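Local atomic coordinates of OxsB protein (Bacillus megaterium, PDB entry 5UL3), a protein that catalyses the radical, cobalamin- and S-adenosylmethionine-dependent oxidative ring contraction of dAMP to an oxetane aldehyde, a step in the biosynthesis of oxetanocin A. Residues L417-H421 against L461-I467; N468-G472 against V533-S538; N592-A596 against G681-I686. All blocks are in the same frame, centred on the assembly; numbering follows the deposited sequence. Where two conformers were deposited one is given.

Interaction 1 (L417-H421 against L461-I467); sequences LKMWH and LVSALGI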
ATOM      1  N   LEU A 417      19.960 -10.711 -11.322  1.00 25.42           N
ATOM      2  CA  LEU A 417      20.765 -10.538 -10.111  1.00 26.59           C
ATOM      3  C   LEU A 417      21.501  -9.203 -10.132  1.00 29.05           C
ATOM      4  O   LEU A 417      21.560  -8.501  -9.113  1.00 27.41           O
ATOM      5  CB  LEU A 417      21.749 -11.699  -9.963  1.00 28.47           C
ATOM      6  CG  LEU A 417      22.656 -11.619  -8.738  1.00 26.55           C
ATOM      7  CD1 LEU A 417      21.826 -11.705  -7.465  1.00 30.51           C
ATOM      8  CD2 LEU A 417      23.691 -12.742  -8.798  1.00 30.82           C
ATOM      9  N   LYS A 418      22.050  -8.823 -11.291  1.00 26.28           N
ATOM     10  CA  LYS A 418      22.668  -7.501 -11.407  1.00 28.95           C
ATOM     11  C   LYS A 418      21.677  -6.389 -11.072  1.00 29.78           C
ATOM     12  O   LYS A 418      22.011  -5.442 -10.349  1.00 25.77           O
ATOM     13  CB  LYS A 418      23.234  -7.302 -12.814  1.00 25.55           C
ATOM     14  CG  LYS A 418      23.738  -5.883 -13.052  1.00 30.31           C
ATOM     15  CD  LYS A 418      24.398  -5.728 -14.440  1.00 35.98           C
ATOM     16  CE  LYS A 418      24.898  -4.292 -14.633  1.00 42.01           C
ATOM     17  NZ  LYS A 418      25.239  -3.977 -16.062  1.00 46.81           N
ATOM     18  N   MET A 419      20.450  -6.488 -11.584  1.00 27.70           N
ATOM     19  CA  MET A 419      19.435  -5.476 -11.295  1.00 29.13           C
ATOM     20  C   MET A 419      19.144  -5.400  -9.800  1.00 26.72           C
ATOM     21  O   MET A 419      19.070  -4.307  -9.219  1.00 26.56           O
ATOM     22  CB  MET A 419      18.146  -5.785 -12.073  1.00 28.91           C
ATOM     23  CG  MET A 419      17.044  -4.718 -11.920  1.00 27.58           C
ATOM     24  SD  MET A 419      15.403  -5.479 -12.048  1.00 27.46           S
ATOM     25  CE  MET A 419      15.386  -6.380 -10.508  1.00 28.68           C
ATOM     26  N   TRP A 420      18.965  -6.556  -9.158  1.00 25.10           N
ATOM     27  CA  TRP A 420      18.720  -6.547  -7.720  1.00 25.43           C
ATOM     28  C   TRP A 420      19.903  -5.960  -6.957  1.00 26.86           C
ATOM     29  O   TRP A 420      19.714  -5.283  -5.934  1.00 24.83           O
ATOM     30  CB  TRP A 420      18.403  -7.968  -7.247  1.00 22.34           C
ATOM     31  CG  TRP A 420      16.967  -8.332  -7.460  1.00 26.77           C
ATOM     32  CD1 TRP A 420      16.422  -9.011  -8.539  1.00 30.05           C
ATOM     33  CD2 TRP A 420      15.871  -8.009  -6.596  1.00 25.46           C
ATOM     34  NE1 TRP A 420      15.060  -9.133  -8.375  1.00 24.98           N
ATOM     35  CE2 TRP A 420      14.697  -8.530  -7.192  1.00 26.75           C
ATOM     36  CE3 TRP A 420      15.766  -7.334  -5.368  1.00 25.74           C
ATOM     37  CZ2 TRP A 420      13.440  -8.400  -6.599  1.00 25.28           C
ATOM     38  CZ3 TRP A 420      14.514  -7.202  -4.789  1.00 25.58           C
ATOM     39  CH2 TRP A 420      13.366  -7.735  -5.405  1.00 25.96           C
ATOM     40  N   HIS A 421      21.124  -6.197  -7.436  1.00 24.63           N
ATOM     41  CA  HIS A 421      22.287  -5.583  -6.799  1.00 28.79           C
ATOM     42  C   HIS A 421      22.214  -4.070  -6.900  1.00 28.38           C
ATOM     43  O   HIS A 421      22.467  -3.366  -5.915  1.00 26.87           O
ATOM     44  CB  HIS A 421      23.581  -6.100  -7.426  1.00 29.82           C
ATOM     45  CG  HIS A 421      24.822  -5.569  -6.772  1.00 30.33           C
ATOM     46  ND1 HIS A 421      25.903  -5.108  -7.494  1.00 35.23           N
ATOM     47  CD2 HIS A 421      25.156  -5.432  -5.466  1.00 37.77           C
ATOM     48  CE1 HIS A 421      26.846  -4.703  -6.661  1.00 34.29           C
ATOM     49  NE2 HIS A 421      26.422  -4.894  -5.425  1.00 32.42           N
ATOM     50  N   LEU A 461      19.181 -15.351  -3.053  1.00 26.12           N
ATOM     51  CA  LEU A 461      19.775 -14.311  -3.884  1.00 21.88           C
ATOM     52  C   LEU A 461      19.548 -12.914  -3.308  1.00 26.83           C
ATOM     53  O   LEU A 461      20.479 -12.100  -3.246  1.00 26.16           O
ATOM     54  CB  LEU A 461      19.210 -14.409  -5.312  1.00 27.83           C
ATOM     55  CG  LEU A 461      19.604 -15.693  -6.049  1.00 25.49           C
ATOM     56  CD1 LEU A 461      18.710 -15.952  -7.279  1.00 26.10           C
ATOM     57  CD2 LEU A 461      21.081 -15.628  -6.478  1.00 28.24           C
ATOM     58  N   VAL A 462      18.319 -12.610  -2.892  1.00 26.22           N
ATOM     59  CA  VAL A 462      18.040 -11.261  -2.394  1.00 22.68           C
ATOM     60  C   VAL A 462      18.748 -11.029  -1.067  1.00 25.58           C
ATOM     61  O   VAL A 462      19.338  -9.964  -0.847  1.00 25.20           O
ATOM     62  CB  VAL A 462      16.527 -11.015  -2.264  1.00 22.95           C
ATOM     63  CG1 VAL A 462      16.277  -9.623  -1.625  1.00 28.84           C
ATOM     64  CG2 VAL A 462      15.856 -11.077  -3.666  1.00 24.54           C
ATOM     65  N   SER A 463      18.708 -12.017  -0.170  1.00 24.29           N
ATOM     66  CA  SER A 463      19.353 -11.812   1.132  1.00 26.17           C
ATOM     67  C   SER A 463      20.870 -11.691   0.993  1.00 29.48           C
ATOM     68  O   SER A 463      21.491 -10.888   1.709  1.00 27.76           O
ATOM     69  CB  SER A 463      18.970 -12.930   2.103  1.00 28.16           C
ATOM     70  OG  SER A 463      19.402 -14.205   1.664  1.00 28.92           O
ATOM     71  N   ALA A 464      21.477 -12.419   0.045  1.00 27.70           N
ATOM     72  CA  ALA A 464      22.917 -12.308  -0.163  1.00 25.33           C
ATOM     73  C   ALA A 464      23.333 -10.906  -0.587  1.00 31.24           C
ATOM     74  O   ALA A 464      24.490 -10.528  -0.378  1.00 29.47           O
ATOM     75  CB  ALA A 464      23.393 -13.344  -1.202  1.00 22.94           C
ATOM     76  N   LEU A 465      22.425 -10.125  -1.180  1.00 24.78           N
ATOM     77  CA  LEU A 465      22.743  -8.752  -1.543  1.00 25.89           C
ATOM     78  C   LEU A 465      22.588  -7.770  -0.386  1.00 26.31           C
ATOM     79  O   LEU A 465      22.775  -6.569  -0.597  1.00 33.47           O
ATOM     80  CB  LEU A 465      21.862  -8.313  -2.709  1.00 31.77           C
ATOM     81  CG  LEU A 465      22.049  -9.160  -3.968  1.00 27.19           C
ATOM     82  CD1 LEU A 465      20.980  -8.813  -5.003  1.00 28.59           C
ATOM     83  CD2 LEU A 465      23.435  -8.925  -4.544  1.00 30.66           C
ATOM     84  N   GLY A 466      22.249  -8.239   0.811  1.00 30.49           N
ATOM     85  CA  GLY A 466      22.119  -7.347   1.962  1.00 29.12           C
ATOM     86  C   GLY A 466      20.774  -6.666   2.097  1.00 35.50           C
ATOM     87  O   GLY A 466      20.623  -5.771   2.939  1.00 33.99           O
ATOM     88  N   ILE A 467      19.804  -7.043   1.282  1.00 32.48           N
ATOM     89  CA  ILE A 467      18.451  -6.518   1.383  1.00 28.17           C
ATOM     90  C   ILE A 467      17.746  -7.260   2.507  1.00 27.95           C
ATOM     91  O   ILE A 467      17.939  -8.464   2.687  1.00 31.45           O
ATOM     92  CB  ILE A 467      17.731  -6.671   0.021  1.00 28.74           C
ATOM     93  CG1 ILE A 467      18.365  -5.729  -0.999  1.00 28.06           C
ATOM     94  CG2 ILE A 467      16.242  -6.405   0.136  1.00 32.33           C
ATOM     95  CD1 ILE A 467      18.021  -6.026  -2.475  1.00 30.07           C
TER
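Leu465 lays its branched end over the turn formed by Leu417, Trp420 and His421. Its CD1 sits against Trp420 CB (3.5 Å), Leu417 CD1 (3.9 Å) and the backbone N of His421. The Leu465 and His421 side chains cross at about a right angle, with Leu465 CD2 4.0 Å from His421 CD2. With CG opposite the carbonyl carbon (chi1 -61°), Leu465 reaches across from the last turn of its helix, which Gly466 closes in a Schellman motif with positive phi.

The two helices, 410-426 and 452-464, each precede a strand of the parallel part of the radical SAM sheet, 432-436 and 470-473, as neighbouring beta-alpha units of a partial TIM barrel do, and their apolar sides meet here. Val462 CG2 sits over one face of the Trp420 indole in a CH-pi contact, 4.2 Å from the centroid of the six-membered ring and 11° off its normal. Met419 CE lies over the opposite face, while Ile467 CD1 meets the ring at its edge, in plane, 3.9 Å from Trp420 CE3. The indole is further fixed by a hydrogen bond from NE1 to Ser402 O, and His421 ND1 is hydrogen-bonded to Tyr510 OH. Leu417 CD1 touches Leu461 CD2 at 4.1 Å, the two leucines crossing nearly perpendicularly and both also touching helix 510-519, through Leu513 and Leu517 respectively.

Interaction 2 (N468-G472 against V533-S538); sequences NLRIG and VYTIVS. With EDO (1,2-ethanediol), chain F.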
ATOM      1  N   ASN A 468      16.830  -6.572   3.236  0.50 23.28           N
ATOM      2  CA  ASN A 468      16.203  -7.067   4.488  0.50 29.24           C
ATOM      3  C   ASN A 468      14.752  -7.544   4.276  0.50 29.59           C
ATOM      4  O   ASN A 468      13.802  -6.775   4.445  0.50 27.00           O
ATOM      5  CB  ASN A 468      16.276  -5.959   5.545  0.50 27.07           C
ATOM      6  CG  ASN A 468      15.579  -6.311   6.879  0.50 33.55           C
ATOM      7  OD1 ASN A 468      15.184  -7.449   7.132  0.50 31.27           O
ATOM      8  ND2 ASN A 468      15.443  -5.303   7.746  0.50 32.95           N
ATOM      9  N   LEU A 469      14.583  -8.845   4.026  1.00 23.79           N
ATOM     10  CA  LEU A 469      13.366  -9.447   3.488  1.00 27.36           C
ATOM     11  C   LEU A 469      12.251  -9.631   4.510  1.00 34.53           C
ATOM     12  O   LEU A 469      12.497  -9.869   5.696  1.00 32.16           O
ATOM     13  CB  LEU A 469      13.685 -10.843   2.943  1.00 29.47           C
ATOM     14  CG  LEU A 469      14.663 -10.882   1.820  1.00 35.52           C
ATOM     15  CD1 LEU A 469      15.080 -12.344   1.571  1.00 33.97           C
ATOM     16  CD2 LEU A 469      13.877 -10.334   0.652  1.00 40.32           C
ATOM     17  N   ARG A 470      11.017  -9.588   3.998  1.00 23.98           N
ATOM     18  CA  ARG A 470       9.797 -10.072   4.641  1.00 27.74           C
ATOM     19  C   ARG A 470       9.087 -10.920   3.598  1.00 28.26           C
ATOM     20  O   ARG A 470       9.152 -10.597   2.415  1.00 26.81           O
ATOM     21  CB  ARG A 470       8.830  -8.936   5.047  1.00 29.70           C
ATOM     22  CG  ARG A 470       8.943  -8.364   6.430  1.00 58.31           C
ATOM     23  CD  ARG A 470       7.613  -7.704   6.841  1.00 51.78           C
ATOM     24  NE  ARG A 470       6.854  -7.187   5.695  1.00 49.73           N
ATOM     25  CZ  ARG A 470       7.112  -6.030   5.082  1.00 56.34           C
ATOM     26  NH1 ARG A 470       8.118  -5.270   5.493  1.00 68.26           N
ATOM     27  NH2 ARG A 470       6.369  -5.632   4.059  1.00 47.84           N
ATOM     28  N   ILE A 471       8.396 -11.984   4.006  1.00 23.35           N
ATOM     29  CA  ILE A 471       7.632 -12.779   3.035  1.00 21.38           C
ATOM     30  C   ILE A 471       6.185 -12.922   3.493  1.00 22.93           C
ATOM     31  O   ILE A 471       5.905 -13.049   4.686  1.00 24.72           O
ATOM     32  CB  ILE A 471       8.261 -14.170   2.767  1.00 24.10           C
ATOM     33  CG1 ILE A 471       8.162 -15.103   3.997  1.00 23.72           C
ATOM     34  CG2 ILE A 471       9.693 -14.019   2.258  1.00 27.69           C
ATOM     35  CD1 ILE A 471       8.584 -16.544   3.702  1.00 28.01           C
ATOM     36  N   GLY A 472       5.251 -12.884   2.539  1.00 24.48           N
ATOM     37  CA  GLY A 472       3.903 -13.319   2.836  1.00 25.08           C
ATOM     38  C   GLY A 472       3.835 -14.837   2.860  1.00 20.84           C
ATOM     39  O   GLY A 472       4.548 -15.526   2.130  1.00 24.47           O
ATOM     40  N   VAL A 533      13.581 -19.962   7.630  1.00 28.26           N
ATOM     41  CA  VAL A 533      12.769 -19.063   6.814  1.00 26.71           C
ATOM     42  C   VAL A 533      11.647 -18.432   7.630  1.00 24.71           C
ATOM     43  O   VAL A 533      11.313 -17.258   7.430  1.00 24.59           O
ATOM     44  CB  VAL A 533      12.217 -19.811   5.581  1.00 22.80           C
ATOM     45  CG1 VAL A 533      11.185 -18.947   4.848  1.00 24.40           C
ATOM     46  CG2 VAL A 533      13.354 -20.198   4.644  1.00 25.47           C
ATOM     47  N   TYR A 534      11.047 -19.180   8.567  1.00 24.88           N
ATOM     48  CA  TYR A 534       9.908 -18.608   9.286  1.00 25.05           C
ATOM     49  C   TYR A 534      10.273 -17.328  10.029  1.00 27.15           C
ATOM     50  O   TYR A 534       9.372 -16.546  10.348  1.00 23.35           O
ATOM     51  CB  TYR A 534       9.275 -19.619  10.256  1.00 28.11           C
ATOM     52  CG  TYR A 534      10.134 -20.111  11.406  1.00 26.60           C
ATOM     53  CD1 TYR A 534      10.428 -19.292  12.496  1.00 30.28           C
ATOM     54  CD2 TYR A 534      10.582 -21.430  11.439  1.00 28.49           C
ATOM     55  CE1 TYR A 534      11.205 -19.764  13.571  1.00 32.06           C
ATOM     56  CE2 TYR A 534      11.352 -21.914  12.519  1.00 29.40           C
ATOM     57  CZ  TYR A 534      11.664 -21.073  13.565  1.00 34.44           C
ATOM     58  OH  TYR A 534      12.432 -21.554  14.614  1.00 36.79           O
ATOM     59  N   THR A 535      11.564 -17.065  10.262  1.00 26.11           N
ATOM     60  CA  THR A 535      11.938 -15.828  10.944  1.00 24.73           C
ATOM     61  C   THR A 535      11.603 -14.573  10.135  1.00 30.19           C
ATOM     62  O   THR A 535      11.534 -13.492  10.719  1.00 27.36           O
ATOM     63  CB  THR A 535      13.441 -15.828  11.308  1.00 29.69           C
ATOM     64  OG1 THR A 535      14.258 -15.915  10.124  1.00 28.23           O
ATOM     65  CG2 THR A 535      13.785 -16.989  12.250  1.00 29.09           C
ATOM     66  N   ILE A 536      11.373 -14.669   8.823  1.00 25.85           N
ATOM     67  CA  ILE A 536      11.035 -13.484   8.035  1.00 24.83           C
ATOM     68  C   ILE A 536       9.580 -13.493   7.550  1.00 25.87           C
ATOM     69  O   ILE A 536       9.206 -12.666   6.701  1.00 24.88           O
ATOM     70  CB  ILE A 536      12.012 -13.290   6.862  1.00 27.85           C
ATOM     71  CG1 ILE A 536      11.942 -14.481   5.899  1.00 24.16           C
ATOM     72  CG2 ILE A 536      13.439 -13.108   7.376  1.00 30.05           C
ATOM     73  CD1 ILE A 536      12.542 -14.183   4.535  1.00 27.47           C
ATOM     74  N   VAL A 537       8.741 -14.381   8.092  1.00 24.72           N
ATOM     75  CA  VAL A 537       7.329 -14.412   7.735  1.00 24.75           C
ATOM     76  C   VAL A 537       6.639 -13.201   8.335  1.00 27.66           C
ATOM     77  O   VAL A 537       6.804 -12.906   9.522  1.00 26.64           O
ATOM     78  CB  VAL A 537       6.680 -15.721   8.215  1.00 23.65           C
ATOM     79  CG1 VAL A 537       5.157 -15.607   8.177  1.00 27.28           C
ATOM     80  CG2 VAL A 537       7.142 -16.880   7.336  1.00 21.80           C
ATOM     81  N   SER A 538       5.868 -12.493   7.505  0.50 24.92           N
ATOM     82  CA  SER A 538       5.212 -11.263   7.935  0.50 29.09           C
ATOM     83  C   SER A 538       4.164 -11.529   9.008  0.50 29.24           C
ATOM     84  O   SER A 538       4.057 -10.774   9.983  0.50 28.06           O
ATOM     85  CB  SER A 538       4.578 -10.573   6.725  0.50 29.42           C
ATOM     86  OG  SER A 538       3.826  -9.439   7.111  0.50 29.68           O
TER
HETATM   87  C1  EDO F 805      17.710 -11.462   6.702  1.00 56.54           C
HETATM   88  O1  EDO F 805      18.179 -12.768   6.328  1.00 38.75           O
HETATM   89  C2  EDO F 805      16.760 -10.866   5.657  1.00 37.57           C
HETATM   90  O2  EDO F 805      15.900  -9.902   6.305  1.00 38.43           O
HETATM   91  O   HOH W   1       3.658  -6.967   5.328  1.00 54.77           O
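Ile471 and Ile536 form the apolar centre, with Ile471 CG2 3.7 Å from Ile536 CD1 and the two side chains crossing at about a right angle. The same Ile536 methyl reaches on to Leu469 CB. In Ile471 the CG1 branch stands between the backbone N and the carbonyl carbon (chi1 68°), which sends CD1 across to the far segment, where it meets Val533 CG1 at 3.7 Å and also touches Val537 CG2. Leu459 of helix 452-464 and Val435 of strand 432-436 add further contacts to Ile471, and Leu499 packs on Ile536.

Outside this cluster the backbones are joined by two hydrogen bonds of the same length. Ile471 N donates to Ile536 O at 2.9 Å, with the donor tilted 27° from the carbonyl plane, and Ser538 N donates to Ile471 O at 2.9 Å with 163° at the hydrogen. Both polar backbone atoms of Ile471 are thereby engaged by the incoming loop, and Arg470 CA adds a CA-H...O contact to Ile536 O at 3.4 Å.

The polar edge is looser. In one of the two conformers of Ser538 a water lies 3.1 Å from Ser538 OG and accepts a weak bond from Arg470 NE, a doubtful bridge. On another margin an ethanediol, probably from the crystallisation liquor, accepts a weak hydrogen bond through O2 from Leu469 N.

The single parallel bridge between Ile471 and Val537 extends the partial TIM barrel sheet characteristic of radical SAM enzymes beyond 470-473, its outermost regular strand on this side. Loop 533-538 thus lines the outer edge of the strand next to the one carrying Glu436, which binds S-adenosylmethionine.

Interaction 3 (N592-A596 against G681-I686); sequences NLSEA and GSKENI
Asn592 meets the start of helix 683-709 with every part of its side chain. Its CB lies against Ile686 CD1 at 3.5 Å, and CG is 3.6 Å from Lys683 CG, the two side chains crossing at about a right angle. At the tip the two amide atoms part company. ND2 donates to Gly681 O at 2.9 Å, an almost flat arrangement with the acceptor 5° out of the amide plane, whereas OD1 accepts from Lys683 NZ at 2.7 Å, the donor tilted 34° from the plane of the amide carbonyl. Gripped at both ends, the amide has its orientation set by one donor and one acceptor bond.

Lys683 runs extended until its last torsion, where a bend (chi4 -67°) turns NZ back over Asn592 OD1 and toward Glu595. There it forms a salt bridge with Glu595 OE1 at 3.2 Å, approaching from above the carboxylate plane. Farther in, Ala596 CB packs against Ile686 CG2 at 3.6 Å, and Leu593, which also touches helix 620-648, reaches the Ile686 CD1 methyl.

Ser682 occupies the N-cap: in one of its two conformers, OG accepts from Asn685 N in a capping bond and is also hydrogen-bonded to Asp680 OD1. A capped helix start docked against the flank of helix 588-617, apolar within and with the Lys683-Glu595 salt bridge on its outer side, joins two long helices of the C-terminal helix bundle.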
ATOM      1  N   ASN A 592     -10.226 -26.939  11.861  1.00 32.20           N
ATOM      2  CA  ASN A 592     -10.004 -26.895  13.303  1.00 30.01           C
ATOM      3  C   ASN A 592      -8.602 -26.398  13.636  1.00 28.88           C
ATOM      4  O   ASN A 592      -8.414 -25.680  14.623  1.00 33.22           O
ATOM      5  CB  ASN A 592     -10.230 -28.277  13.925  1.00 35.20           C
ATOM      6  CG  ASN A 592     -11.675 -28.718  13.867  1.00 40.59           C
ATOM      7  OD1 ASN A 592     -12.577 -27.908  13.649  1.00 36.93           O
ATOM      8  ND2 ASN A 592     -11.905 -30.013  14.077  1.00 44.01           N
ATOM      9  N   LEU A 593      -7.609 -26.783  12.836  1.00 28.98           N
ATOM     10  CA  LEU A 593      -6.246 -26.328  13.077  1.00 30.42           C
ATOM     11  C   LEU A 593      -6.116 -24.829  12.819  1.00 34.99           C
ATOM     12  O   LEU A 593      -5.444 -24.115  13.577  1.00 30.65           O
ATOM     13  CB  LEU A 593      -5.279 -27.106  12.195  1.00 32.52           C
ATOM     14  CG  LEU A 593      -5.006 -28.561  12.562  1.00 32.20           C
ATOM     15  CD1 LEU A 593      -4.246 -29.193  11.401  1.00 30.21           C
ATOM     16  CD2 LEU A 593      -4.207 -28.638  13.840  1.00 32.41           C
ATOM     17  N   SER A 594      -6.767 -24.340  11.762  1.00 31.58           N
ATOM     18  CA  SER A 594      -6.769 -22.908  11.481  1.00 31.30           C
ATOM     19  C   SER A 594      -7.442 -22.139  12.608  1.00 35.35           C
ATOM     20  O   SER A 594      -6.924 -21.119  13.075  1.00 31.37           O
ATOM     21  CB  SER A 594      -7.465 -22.640  10.145  1.00 35.65           C
ATOM     22  OG  SER A 594      -7.845 -21.271  10.020  1.00 32.40           O
ATOM     23  N   GLU A 595      -8.599 -22.627  13.071  1.00 32.58           N
ATOM     24  CA  GLU A 595      -9.289 -21.982  14.183  1.00 31.78           C
ATOM     25  C   GLU A 595      -8.423 -21.955  15.436  1.00 33.66           C
ATOM     26  O   GLU A 595      -8.359 -20.929  16.129  1.00 33.12           O
ATOM     27  CB  GLU A 595     -10.612 -22.701  14.472  1.00 33.35           C
ATOM     28  CG  GLU A 595     -11.443 -22.075  15.580  1.00 46.57           C
ATOM     29  CD  GLU A 595     -12.697 -22.879  15.908  1.00 56.55           C
ATOM     30  OE1 GLU A 595     -12.567 -24.040  16.350  1.00 53.80           O
ATOM     31  OE2 GLU A 595     -13.814 -22.348  15.724  1.00 59.73           O
ATOM     32  N   ALA A 596      -7.764 -23.071  15.758  1.00 30.84           N
ATOM     33  CA  ALA A 596      -6.924 -23.103  16.953  1.00 30.96           C
ATOM     34  C   ALA A 596      -5.786 -22.095  16.852  1.00 25.97           C
ATOM     35  O   ALA A 596      -5.442 -21.440  17.839  1.00 28.93           O
ATOM     36  CB  ALA A 596      -6.355 -24.500  17.180  1.00 33.87           C
ATOM     37  N   GLY A 681      -8.571 -35.446  15.574  1.00 44.71           N
ATOM     38  CA  GLY A 681      -8.676 -34.108  15.016  1.00 45.53           C
ATOM     39  C   GLY A 681      -9.864 -33.290  15.470  1.00 45.26           C
ATOM     40  O   GLY A 681     -10.160 -32.251  14.865  1.00 45.74           O
ATOM     41  N   SER A 682     -10.558 -33.729  16.514  0.50 41.86           N
ATOM     42  CA  SER A 682     -11.676 -32.974  17.052  0.50 45.10           C
ATOM     43  C   SER A 682     -11.189 -31.643  17.624  0.50 42.05           C
ATOM     44  O   SER A 682     -10.020 -31.480  17.979  0.50 42.13           O
ATOM     45  CB  SER A 682     -12.382 -33.788  18.138  0.50 45.89           C
ATOM     46  OG  SER A 682     -11.469 -34.172  19.156  0.50 40.91           O
ATOM     47  N   LYS A 683     -12.112 -30.680  17.712  1.00 41.02           N
ATOM     48  CA  LYS A 683     -11.783 -29.400  18.335  1.00 45.45           C
ATOM     49  C   LYS A 683     -11.357 -29.589  19.784  1.00 52.59           C
ATOM     50  O   LYS A 683     -10.414 -28.940  20.255  1.00 42.01           O
ATOM     51  CB  LYS A 683     -12.979 -28.452  18.264  1.00 48.75           C
ATOM     52  CG  LYS A 683     -13.474 -28.120  16.870  1.00 47.22           C
ATOM     53  CD  LYS A 683     -14.647 -27.154  16.956  1.00 49.51           C
ATOM     54  CE  LYS A 683     -15.259 -26.872  15.604  1.00 51.35           C
ATOM     55  NZ  LYS A 683     -14.330 -26.124  14.719  1.00 56.39           N
ATOM     56  N   GLU A 684     -12.031 -30.494  20.499  1.00 50.15           N
ATOM     57  CA  GLU A 684     -11.725 -30.716  21.906  1.00 45.25           C
ATOM     58  C   GLU A 684     -10.305 -31.238  22.086  1.00 43.46           C
ATOM     59  O   GLU A 684      -9.567 -30.773  22.962  1.00 48.34           O
ATOM     60  CB  GLU A 684     -12.740 -31.685  22.516  1.00 54.87           C
ATOM     61  CG  GLU A 684     -12.800 -31.642  24.035  1.00 62.77           C
ATOM     62  CD  GLU A 684     -13.835 -32.595  24.612  1.00 82.65           C
ATOM     63  OE1 GLU A 684     -13.764 -33.810  24.318  1.00 82.09           O
ATOM     64  OE2 GLU A 684     -14.723 -32.125  25.356  1.00 78.50           O
ATOM     65  N   ASN A 685      -9.903 -32.214  21.273  1.00 39.18           N
ATOM     66  CA  ASN A 685      -8.554 -32.746  21.415  1.00 43.66           C
ATOM     67  C   ASN A 685      -7.519 -31.705  21.010  1.00 38.99           C
ATOM     68  O   ASN A 685      -6.488 -31.555  21.673  1.00 37.81           O
ATOM     69  CB  ASN A 685      -8.381 -34.017  20.582  1.00 43.90           C
ATOM     70  CG  ASN A 685      -7.053 -34.720  20.857  1.00 43.51           C
ATOM     71  OD1 ASN A 685      -6.714 -35.016  22.006  1.00 45.82           O
ATOM     72  ND2 ASN A 685      -6.293 -34.977  19.803  1.00 37.69           N
ATOM     73  N   ILE A 686      -7.783 -30.975  19.923  1.00 37.39           N
ATOM     74  CA  ILE A 686      -6.844 -29.957  19.459  1.00 38.92           C
ATOM     75  C   ILE A 686      -6.630 -28.897  20.539  1.00 33.22           C
ATOM     76  O   ILE A 686      -5.490 -28.529  20.846  1.00 37.30           O
ATOM     77  CB  ILE A 686      -7.339 -29.366  18.123  1.00 35.05           C
ATOM     78  CG1 ILE A 686      -7.080 -30.366  17.000  1.00 35.78           C
ATOM     79  CG2 ILE A 686      -6.655 -28.036  17.792  1.00 30.42           C
ATOM     80  CD1 ILE A 686      -7.776 -30.031  15.690  1.00 34.76           C
TER

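Interactions 1 and 2 are continuous: segment 468-472 continues directly from 461-467, and the two contacts meet where Val462 CG1 lies 3.4 Å from Leu469 CD2. Their centres are 16 Å apart. One packs two helices outside the sheet against each other; the other attaches a loop to the strand that follows. Interaction 2 is nearer the cofactors, with the Ile471 side chain about 7 Å from that of Glu436 and the Arg470 side chain about 7 Å from cobalamin, whereas the side chain of Trp420 is about 12 Å from the iron-sulfur cluster. Interaction 3 lies away from the cofactor and S-adenosylmethionine sites, its centre 26 Å from that of interaction 2 and 41 Å from that of interaction 1.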